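Local coordinates for phosphate-binding protein PstS 2 (Streptococcus pneumoniae, PDB 4H1X) that probably serves as the extracytoplasmic solute-binding component of an ABC transporter that imports phosphate into the cell, at residues Ala195-Thr198 with Ala199-Lys203; Ala90-Asp93 with Thr94-Gly98; Ile122-His126 with Ser127-Gln131; Ile108-Ser111 with Ser112-Lys116. All coordinates share one frame; numbering follows the deposited sequence.

Interaction 1 (Ala195-Thr198 with Ala199-Lys203); sequences AGIT and AVKEK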
loop_
_atom_site.group_PDB
_atom_site.type_symbol
_atom_site.label_atom_id
_atom_site.label_comp_id
_atom_site.label_asym_id
_atom_site.label_seq_id
_atom_site.Cartn_x
_atom_site.Cartn_y
_atom_site.Cartn_z
ATOM N N ALA A 195 -3.230 0.160 -15.904
ATOM C CA ALA A 195 -3.680 -0.996 -16.698
ATOM C C ALA A 195 -4.985 -1.604 -16.142
ATOM O O ALA A 195 -5.843 -1.994 -16.924
ATOM C CB ALA A 195 -2.591 -2.058 -16.779
ATOM N N GLY A 196 -5.161 -1.574 -14.823
ATOM C CA GLY A 196 -6.385 -2.042 -14.173
ATOM C C GLY A 196 -7.584 -1.167 -14.531
ATOM O O GLY A 196 -8.666 -1.674 -14.856
ATOM N N ILE A 197 -7.406 0.165 -14.461
ATOM C CA ILE A 197 -8.484 1.112 -14.822
ATOM C C ILE A 197 -8.897 0.880 -16.290
ATOM O O ILE A 197 -10.091 0.761 -16.596
ATOM C CB ILE A 197 -8.005 2.581 -14.583
ATOM C CG1 ILE A 197 -7.839 2.839 -13.081
ATOM C CG2 ILE A 197 -8.978 3.597 -15.222
ATOM C CD1 ILE A 197 -6.967 4.030 -12.735
ATOM N N THR A 198 -7.902 0.820 -17.195
ATOM C CA THR A 198 -8.140 0.601 -18.628
ATOM C C THR A 198 -8.911 -0.728 -18.854
ATOM O O THR A 198 -9.885 -0.740 -19.610
ATOM C CB THR A 198 -6.823 0.648 -19.378
ATOM O OG1 THR A 198 -6.289 1.974 -19.267
ATOM C CG2 THR A 198 -6.966 0.276 -20.857
ATOM N N ALA A 199 -8.506 -1.810 -18.156
ATOM C CA ALA A 199 -9.119 -3.136 -18.289
ATOM C C ALA A 199 -10.586 -3.081 -17.895
ATOM O O ALA A 199 -11.418 -3.653 -18.595
ATOM C CB ALA A 199 -8.371 -4.152 -17.434
ATOM N N VAL A 200 -10.921 -2.319 -16.836
ATOM C CA VAL A 200 -12.319 -2.211 -16.401
ATOM C C VAL A 200 -13.127 -1.459 -17.479
ATOM O O VAL A 200 -14.189 -1.922 -17.877
ATOM C CB VAL A 200 -12.456 -1.544 -15.005
ATOM C CG1 VAL A 200 -13.908 -1.172 -14.702
ATOM C CG2 VAL A 200 -11.909 -2.447 -13.907
ATOM N N LYS A 201 -12.607 -0.341 -17.966
ATOM C CA LYS A 201 -13.304 0.459 -18.984
ATOM C C LYS A 201 -13.471 -0.314 -20.302
ATOM O O LYS A 201 -14.544 -0.255 -20.900
ATOM C CB LYS A 201 -12.574 1.782 -19.229
ATOM C CG LYS A 201 -12.536 2.661 -17.987
ATOM C CD LYS A 201 -12.025 4.053 -18.315
ATOM C CE LYS A 201 -12.147 4.920 -17.087
ATOM N NZ LYS A 201 -11.891 6.345 -17.406
ATOM N N GLU A 202 -12.449 -1.097 -20.700
ATOM C CA GLU A 202 -12.442 -1.918 -21.921
ATOM C C GLU A 202 -13.226 -3.236 -21.756
ATOM O O GLU A 202 -13.424 -3.955 -22.737
ATOM C CB GLU A 202 -11.004 -2.201 -22.367
ATOM C CG GLU A 202 -10.348 -0.952 -22.933
ATOM C CD GLU A 202 -8.961 -1.094 -23.529
ATOM O OE1 GLU A 202 -8.421 -2.225 -23.554
ATOM O OE2 GLU A 202 -8.407 -0.058 -23.963
ATOM N N LYS A 203 -13.736 -3.499 -20.542
ATOM C CA LYS A 203 -14.553 -4.651 -20.153
ATOM C C LYS A 203 -13.756 -5.966 -20.221
ATOM O O LYS A 203 -14.367 -7.023 -20.374
ATOM C CB LYS A 203 -15.858 -4.731 -20.997
ATOM C CG LYS A 203 -16.732 -3.489 -20.925
ATOM C CD LYS A 203 -18.042 -3.710 -21.679
ATOM C CE LYS A 203 -18.787 -2.442 -21.970
ATOM N NZ LYS A 203 -20.100 -2.726 -22.612
#
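The last turns of helix 193-202 set Thr-198 beside Glu-202 and Ile-197 beside Lys-201, each pair one turn apart and pointing the same way. With OG1 beside the backbone N (chi1 -65°), the Thr-198 hydroxyl bonds Ser-194 O one turn back, which suits threonine to an exposed helical position, while CG2, anti to that N, lies 3.4 Å from Glu-202 OE2. Lys-201, extended beyond CG, runs past its neighbour: its CG rests 3.4 Å from Ile-197 O and its CE 3.9 Å from Ile-197 CG2. The aliphatic stem thus packs on isoleucine while the ammonium NZ reaches Glu-218 O. The helix ends in a Schellman motif, with Lys-203 at positive phi and Lys-203 N bonded to Val-200 O at 3.1 Å. Before that end the backbone bonds keep the alpha-helical pattern, among them Glu-202 N to Thr-198 O at 2.8 Å. Ala-199 and Val-200 are buried, the alanine against Ala-205 and the valine, whose CG2 is 3.5 Å from Gly-196 O, against Leu-222; apolar side chains suit that side.

Interaction 2 (Ala90-Asp93 with Thr94-Gly98); sequences ASRD and TVLDG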
loop_
_atom_site.group_PDB
_atom_site.type_symbol
_atom_site.label_atom_id
_atom_site.label_comp_id
_atom_site.label_asym_id
_atom_site.label_seq_id
_atom_site.Cartn_x
_atom_site.Cartn_y
_atom_site.Cartn_z
ATOM N N ALA A 90 2.647 6.752 13.901
ATOM C CA ALA A 90 1.935 5.846 13.013
ATOM C C ALA A 90 1.112 4.820 13.819
ATOM O O ALA A 90 1.650 4.145 14.706
ATOM C CB ALA A 90 2.925 5.129 12.106
ATOM N N SER A 91 -0.190 4.730 13.519
ATOM C CA SER A 91 -1.112 3.767 14.143
ATOM C C SER A 91 -2.392 3.702 13.366
ATOM O O SER A 91 -2.676 4.598 12.567
ATOM C CB SER A 91 -1.411 4.139 15.599
ATOM O OG SER A 91 -2.300 5.239 15.713
ATOM N N ARG A 92 -3.206 2.675 13.660
ATOM C CA ARG A 92 -4.544 2.499 13.110
ATOM C C ARG A 92 -5.298 3.811 13.196
ATOM O O ARG A 92 -5.787 4.290 12.180
ATOM C CB ARG A 92 -5.267 1.412 13.936
ATOM C CG ARG A 92 -6.701 1.094 13.549
ATOM C CD ARG A 92 -7.191 -0.204 14.209
ATOM N NE ARG A 92 -6.771 -0.320 15.610
ATOM C CZ ARG A 92 -5.865 -1.185 16.059
ATOM N NH1 ARG A 92 -5.316 -2.071 15.236
ATOM N NH2 ARG A 92 -5.528 -1.195 17.341
ATOM N N ASP A 93 -5.333 4.423 14.394
ATOM C CA ASP A 93 -6.064 5.655 14.653
ATOM C C ASP A 93 -5.591 6.870 13.828
ATOM O O ASP A 93 -6.440 7.605 13.322
ATOM C CB ASP A 93 -6.011 5.977 16.154
ATOM C CG ASP A 93 -6.866 5.049 17.013
ATOM O OD1 ASP A 93 -7.693 4.285 16.438
ATOM O OD2 ASP A 93 -6.740 5.109 18.248
ATOM N N THR A 94 -4.269 7.093 13.689
ATOM C CA THR A 94 -3.758 8.278 12.975
ATOM C C THR A 94 -3.786 8.079 11.461
ATOM O O THR A 94 -3.837 9.077 10.712
ATOM C CB THR A 94 -2.366 8.682 13.467
ATOM O OG1 THR A 94 -1.474 7.576 13.325
ATOM C CG2 THR A 94 -2.384 9.175 14.939
ATOM N N VAL A 95 -3.801 6.805 11.005
ATOM C CA VAL A 95 -3.943 6.553 9.578
ATOM C C VAL A 95 -5.414 6.816 9.224
ATOM O O VAL A 95 -5.686 7.553 8.277
ATOM C CB VAL A 95 -3.496 5.132 9.167
ATOM C CG1 VAL A 95 -3.915 4.816 7.710
ATOM C CG2 VAL A 95 -1.979 4.966 9.335
ATOM N N LEU A 96 -6.348 6.232 10.019
ATOM C CA LEU A 96 -7.796 6.382 9.829
ATOM C C LEU A 96 -8.248 7.849 9.811
ATOM O O LEU A 96 -8.947 8.256 8.883
ATOM C CB LEU A 96 -8.563 5.630 10.931
ATOM C CG LEU A 96 -8.822 4.150 10.669
ATOM C CD1 LEU A 96 -9.407 3.477 11.905
ATOM C CD2 LEU A 96 -9.744 3.963 9.470
ATOM N N ASP A 97 -7.818 8.651 10.793
ATOM C CA ASP A 97 -8.240 10.048 10.857
ATOM C C ASP A 97 -7.417 10.988 9.926
ATOM O O ASP A 97 -7.641 12.194 9.950
ATOM C CB ASP A 97 -8.253 10.565 12.313
ATOM C CG ASP A 97 -6.911 10.721 13.001
ATOM O OD1 ASP A 97 -5.875 10.664 12.307
ATOM O OD2 ASP A 97 -6.897 10.890 14.237
ATOM N N GLY A 98 -6.494 10.437 9.129
ATOM C CA GLY A 98 -5.679 11.211 8.192
ATOM C C GLY A 98 -4.568 12.073 8.775
ATOM O O GLY A 98 -3.948 12.851 8.037
#
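Ser-91 and Thr-94 face each other as the capping box that starts the short helix 92-96. Ser-91 OG accepts from Thr-94 N at 3.4 Å, and Thr-94 OG1 accepts in return from Ser-91 N at 3.1 Å; both bonds are weak, the second bent to 124° at the hydrogen. Each hydroxyl sits between its own backbone N and carbonyl carbon (chi1 75° and 57°), which turns it back toward the opening turn. Thr-94 OG1 has a stronger partner in Lys-89 O, so the same hydroxyl also ties the helix start to the preceding loop. Here the packing is close: Thr-94 touches Val-88 and Tyr-100, and buried Val-95 brings CG2 to 3.3 Å from Ser-91 O, the carbonyl that also receives Val-95 N at 2.9 Å. The outer side is looser. Exposed Arg-92 and Leu-96 lie alongside one another, Arg-92 CG 4.0 Å from Leu-96 CD1, and Asp-93 is likewise exposed. At the far end Asp-97 N bonds Asp-93 O at 3.1 Å, while Asp-97 OD1 accepts from Glu-99 N beyond the helix. Gly-98 takes up a positive phi readily, letting the chain turn away. The serine thus caps a first-turn amide and the threonine bonds back weakly to the N-cap amide: first-turn amides have no carbonyl one turn back to accept from them, and a side-chain hydroxyl takes over that role.

Interaction 3 (Ile122-His126 with Ser127-Gln131); sequences ISFIH and SKQGQ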
loop_
_atom_site.group_PDB
_atom_site.type_symbol
_atom_site.label_atom_id
_atom_site.label_comp_id
_atom_site.label_asym_id
_atom_site.label_seq_id
_atom_site.Cartn_x
_atom_site.Cartn_y
_atom_site.Cartn_z
ATOM N N ILE A 122 -17.899 -8.185 -4.358
ATOM C CA ILE A 122 -17.796 -6.863 -3.705
ATOM C C ILE A 122 -18.528 -6.915 -2.357
ATOM O O ILE A 122 -18.042 -6.384 -1.361
ATOM C CB ILE A 122 -18.358 -5.717 -4.622
ATOM C CG1 ILE A 122 -17.554 -5.537 -5.933
ATOM C CG2 ILE A 122 -18.548 -4.383 -3.879
ATOM C CD1 ILE A 122 -16.092 -5.368 -5.824
ATOM N N SER A 123 -19.729 -7.557 -2.336
ATOM C CA SER A 123 -20.527 -7.683 -1.103
ATOM C C SER A 123 -19.716 -8.449 -0.053
ATOM O O SER A 123 -19.687 -8.067 1.118
ATOM C CB SER A 123 -21.865 -8.363 -1.381
ATOM O OG SER A 123 -22.653 -7.580 -2.267
ATOM N N PHE A 124 -19.022 -9.508 -0.486
ATOM C CA PHE A 124 -18.167 -10.295 0.426
ATOM C C PHE A 124 -17.044 -9.410 0.973
ATOM O O PHE A 124 -16.776 -9.426 2.159
ATOM C CB PHE A 124 -17.561 -11.500 -0.316
ATOM C CG PHE A 124 -16.606 -12.264 0.584
ATOM C CD1 PHE A 124 -17.092 -13.128 1.568
ATOM C CD2 PHE A 124 -15.233 -12.024 0.534
ATOM C CE1 PHE A 124 -16.223 -13.805 2.419
ATOM C CE2 PHE A 124 -14.365 -12.664 1.428
ATOM C CZ PHE A 124 -14.868 -13.552 2.362
ATOM N N ILE A 125 -16.382 -8.647 0.104
ATOM C CA ILE A 125 -15.296 -7.754 0.526
ATOM C C ILE A 125 -15.813 -6.722 1.558
ATOM O O ILE A 125 -15.102 -6.405 2.525
ATOM C CB ILE A 125 -14.673 -7.054 -0.691
ATOM C CG1 ILE A 125 -13.913 -8.066 -1.595
ATOM C CG2 ILE A 125 -13.722 -5.910 -0.226
ATOM C CD1 ILE A 125 -13.456 -7.456 -3.007
ATOM N N HIS A 126 -17.039 -6.242 1.369
ATOM C CA HIS A 126 -17.671 -5.256 2.264
ATOM C C HIS A 126 -18.147 -5.866 3.579
ATOM O O HIS A 126 -18.326 -5.137 4.549
ATOM C CB HIS A 126 -18.851 -4.575 1.541
ATOM C CG HIS A 126 -18.394 -3.562 0.539
ATOM N ND1 HIS A 126 -19.226 -3.112 -0.476
ATOM C CD2 HIS A 126 -17.186 -2.964 0.411
ATOM C CE1 HIS A 126 -18.521 -2.209 -1.141
ATOM N NE2 HIS A 126 -17.286 -2.096 -0.649
ATOM N N SER A 127 -18.331 -7.180 3.624
ATOM C CA SER A 127 -18.893 -7.866 4.796
ATOM C C SER A 127 -17.969 -7.873 6.011
ATOM O O SER A 127 -16.769 -7.608 5.882
ATOM C CB SER A 127 -19.227 -9.309 4.443
ATOM O OG SER A 127 -18.061 -10.105 4.317
ATOM N N LYS A 128 -18.521 -8.288 7.175
ATOM C CA LYS A 128 -17.745 -8.447 8.414
ATOM C C LYS A 128 -16.597 -9.448 8.156
ATOM O O LYS A 128 -15.470 -9.183 8.563
ATOM C CB LYS A 128 -18.671 -8.916 9.561
ATOM C CG LYS A 128 -18.014 -8.864 10.943
ATOM C CD LYS A 128 -19.036 -9.134 12.044
ATOM C CE LYS A 128 -18.549 -8.699 13.407
ATOM N NZ LYS A 128 -19.633 -8.793 14.426
ATOM N N GLN A 129 -16.865 -10.540 7.407
ATOM C CA GLN A 129 -15.843 -11.562 7.057
ATOM C C GLN A 129 -14.747 -10.986 6.157
ATOM O O GLN A 129 -13.570 -11.277 6.367
ATOM C CB GLN A 129 -16.472 -12.758 6.328
ATOM C CG GLN A 129 -17.558 -13.497 7.079
ATOM C CD GLN A 129 -18.232 -14.461 6.134
ATOM O OE1 GLN A 129 -19.448 -14.409 5.896
ATOM N NE2 GLN A 129 -17.439 -15.338 5.540
ATOM N N GLY A 130 -15.144 -10.201 5.151
ATOM C CA GLY A 130 -14.211 -9.548 4.238
ATOM C C GLY A 130 -13.308 -8.562 4.949
ATOM O O GLY A 130 -12.089 -8.563 4.741
ATOM N N GLN A 131 -13.901 -7.747 5.839
ATOM C CA GLN A 131 -13.165 -6.763 6.639
ATOM C C GLN A 131 -12.190 -7.485 7.556
ATOM O O GLN A 131 -11.068 -6.998 7.756
ATOM C CB GLN A 131 -14.117 -5.888 7.467
ATOM C CG GLN A 131 -14.976 -4.919 6.661
ATOM C CD GLN A 131 -15.781 -3.990 7.554
ATOM O OE1 GLN A 131 -15.748 -4.057 8.793
ATOM N NE2 GLN A 131 -16.537 -3.105 6.946
HETATM O O HOH W 1 -16.748 -2.627 4.447
#
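The Phe-124 ring has Ser-127 OG and Gly-130 CA over one face, and the side chain of Gln-129 arrives at its edge with the amide plane 89° from the ring plane. The ring thus lies against a tight helix-to-helix junction: Ser-127 is the first residue beyond helix 116-126 and also the N-cap of helix 128-136. Tyr-149 adds an edge-to-face ring contact, and Ala-176 of helix 164-180 also packs on the phenyl group. A second ring, the His-126 imidazole, uses NE2 to bond Asp-225 OD2. With chi1 at 73° the Ser-127 hydroxyl can serve both helices, donating to Phe-124 O at 2.6 Å and accepting from Gly-130 N at 3.0 Å along a nearly straight bond (164°). Phe-124 O is gripped a second time by Ser-127 N at 3.1 Å, which approaches from above the carbonyl plane, whereas OG lies close to that plane. A serine suits this place because one small buried group both gives and receives a bond. Glycine suits position 130 because the carbonyls of Phe-124 and Ile-125 leave no room for a beta carbon; Gly-130 CA makes a CA-H...O contact of 3.3 Å with Phe-124 O. Gln-131, held also by Glu-145 O, completes the junction through a water that donates to His-126 O at 3.0 Å and accepts from Gln-131 NE2 at 2.6 Å.

Interaction 4 (Ile108-Ser111 with Ser112-Lys116); sequences IVWS and SNLSK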
loop_
_atom_site.group_PDB
_atom_site.type_symbol
_atom_site.label_atom_id
_atom_site.label_comp_id
_atom_site.label_asym_id
_atom_site.label_seq_id
_atom_site.Cartn_x
_atom_site.Cartn_y
_atom_site.Cartn_z
ATOM N N ILE A 108 -10.454 -0.570 -5.146
ATOM C CA ILE A 108 -11.045 -1.437 -6.162
ATOM C C ILE A 108 -11.946 -0.508 -6.991
ATOM O O ILE A 108 -12.502 0.475 -6.455
ATOM C CB ILE A 108 -11.794 -2.668 -5.607
ATOM C CG1 ILE A 108 -12.955 -2.252 -4.652
ATOM C CG2 ILE A 108 -10.806 -3.646 -4.972
ATOM C CD1 ILE A 108 -13.919 -3.307 -4.313
ATOM N N VAL A 109 -12.013 -0.750 -8.296
ATOM C CA VAL A 109 -12.796 0.080 -9.199
ATOM C C VAL A 109 -13.655 -0.836 -10.055
ATOM O O VAL A 109 -13.228 -1.942 -10.373
ATOM C CB VAL A 109 -11.946 1.045 -10.073
ATOM C CG1 VAL A 109 -11.038 1.928 -9.216
ATOM C CG2 VAL A 109 -11.109 0.292 -11.100
ATOM N N TRP A 110 -14.839 -0.365 -10.422
ATOM C CA TRP A 110 -15.743 -1.112 -11.296
ATOM C C TRP A 110 -16.609 -0.128 -12.082
ATOM O O TRP A 110 -16.649 1.071 -11.751
ATOM C CB TRP A 110 -16.612 -2.098 -10.487
ATOM C CG TRP A 110 -17.572 -1.450 -9.540
ATOM C CD1 TRP A 110 -18.861 -1.079 -9.796
ATOM C CD2 TRP A 110 -17.350 -1.205 -8.154
ATOM N NE1 TRP A 110 -19.458 -0.620 -8.648
ATOM C CE2 TRP A 110 -18.556 -0.695 -7.619
ATOM C CE3 TRP A 110 -16.248 -1.379 -7.301
ATOM C CZ2 TRP A 110 -18.682 -0.324 -6.267
ATOM C CZ3 TRP A 110 -16.371 -1.007 -5.966
ATOM C CH2 TRP A 110 -17.571 -0.477 -5.466
ATOM N N SER A 111 -17.316 -0.641 -13.101
ATOM C CA SER A 111 -18.203 0.182 -13.906
ATOM C C SER A 111 -19.593 -0.434 -13.883
ATOM O O SER A 111 -19.827 -1.429 -13.170
ATOM C CB SER A 111 -17.679 0.226 -15.334
ATOM O OG SER A 111 -17.831 -1.063 -15.915
ATOM N N SER A 112 -20.488 0.115 -14.710
ATOM C CA SER A 112 -21.835 -0.387 -14.893
ATOM C C SER A 112 -21.784 -1.808 -15.496
ATOM O O SER A 112 -22.781 -2.520 -15.455
ATOM C CB SER A 112 -22.629 0.566 -15.782
ATOM O OG SER A 112 -22.055 0.688 -17.076
ATOM N N ASN A 113 -20.608 -2.222 -16.019
ATOM C CA ASN A 113 -20.402 -3.573 -16.585
ATOM C C ASN A 113 -20.257 -4.672 -15.498
ATOM O O ASN A 113 -20.272 -5.871 -15.834
ATOM C CB ASN A 113 -19.144 -3.580 -17.474
ATOM C CG ASN A 113 -18.938 -4.894 -18.206
ATOM O OD1 ASN A 113 -19.841 -5.391 -18.882
ATOM N ND2 ASN A 113 -17.809 -5.534 -17.959
ATOM N N LEU A 114 -20.131 -4.278 -14.209
ATOM C CA LEU A 114 -19.913 -5.231 -13.116
ATOM C C LEU A 114 -21.035 -6.281 -13.035
ATOM O O LEU A 114 -22.192 -5.966 -12.734
ATOM C CB LEU A 114 -19.732 -4.521 -11.757
ATOM C CG LEU A 114 -19.315 -5.475 -10.634
ATOM C CD1 LEU A 114 -17.925 -5.992 -10.872
ATOM C CD2 LEU A 114 -19.384 -4.767 -9.273
ATOM N N SER A 115 -20.655 -7.544 -13.283
ATOM C CA SER A 115 -21.559 -8.705 -13.304
ATOM C C SER A 115 -22.198 -8.945 -11.947
ATOM O O SER A 115 -21.699 -8.439 -10.948
ATOM C CB SER A 115 -20.782 -9.952 -13.729
ATOM O OG SER A 115 -19.782 -10.317 -12.786
ATOM N N LYS A 116 -23.301 -9.724 -11.906
ATOM C CA LYS A 116 -23.935 -10.130 -10.645
ATOM C C LYS A 116 -22.882 -10.831 -9.757
ATOM O O LYS A 116 -22.830 -10.593 -8.546
ATOM C CB LYS A 116 -25.096 -11.086 -10.963
ATOM C CG LYS A 116 -26.024 -11.384 -9.789
ATOM C CD LYS A 116 -27.199 -12.243 -10.258
ATOM C CE LYS A 116 -28.222 -12.444 -9.171
ATOM N NZ LYS A 116 -29.205 -11.328 -9.133
#
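Trp-110 and Ser-111 meet Leu-114 and Asn-113 where strand 103-110 gives way to a type I beta turn. Leading up to it, Ile-108 sets CG1 in plane at the edge of the Trp-110 indole. Val-109, next along the strand, packs on Leu-214 and Leu-222. Trp-110 then turns its indole under Leu-114, whose CD2 lies over one face in a CH-pi contact, 3.9 Å from the centroid of the five-membered ring and 20° off its normal. A broad aromatic gives the leucine methyl a flat surface to sit on, and chi1 near 65° swings the indole to that side. Ser-111 opens the turn and holds it twice: its carbonyl O receives Leu-114 N at 3.0 Å, and OG receives Asn-113 N, also at 3.0 Å, the latter an ST turn. Serine fits here because its short side chain can curl back onto an amide two residues ahead. Past the turn, Ser-115 N-caps helix 116-126 by bonding Gly-118 N. Leu-114 thus wedges between the strand and this helix, touching Gln-119 and Ile-122 as well as Ile-207 of strand 207-210, while Trp-110 pairs by its backbone with Thr-223 of strand 223-236.

Overall arrangement
Along the chain the order is interaction 2, interaction 4, interaction 3, interaction 1. Three of them gather in one part of the fold. Strand 103-110, in the mixed sheet between 207-210 and 223-236, leads through interaction 4 into helix 116-126, whose end is interaction 3, their centres 16 Å apart. Interaction 1, centred 10 Å from interaction 4, touches it where Val-200 packs on the backbone of Trp-110 and Lys-203 CB on Asn-113. Interaction 2 lies apart, its centre about 31 Å from that of interaction 1, on the opposite side of the chain's centre. The sheet around strand 103-110 is therefore built from both early and late parts of the chain, as expected of a periplasmic-binding-protein fold.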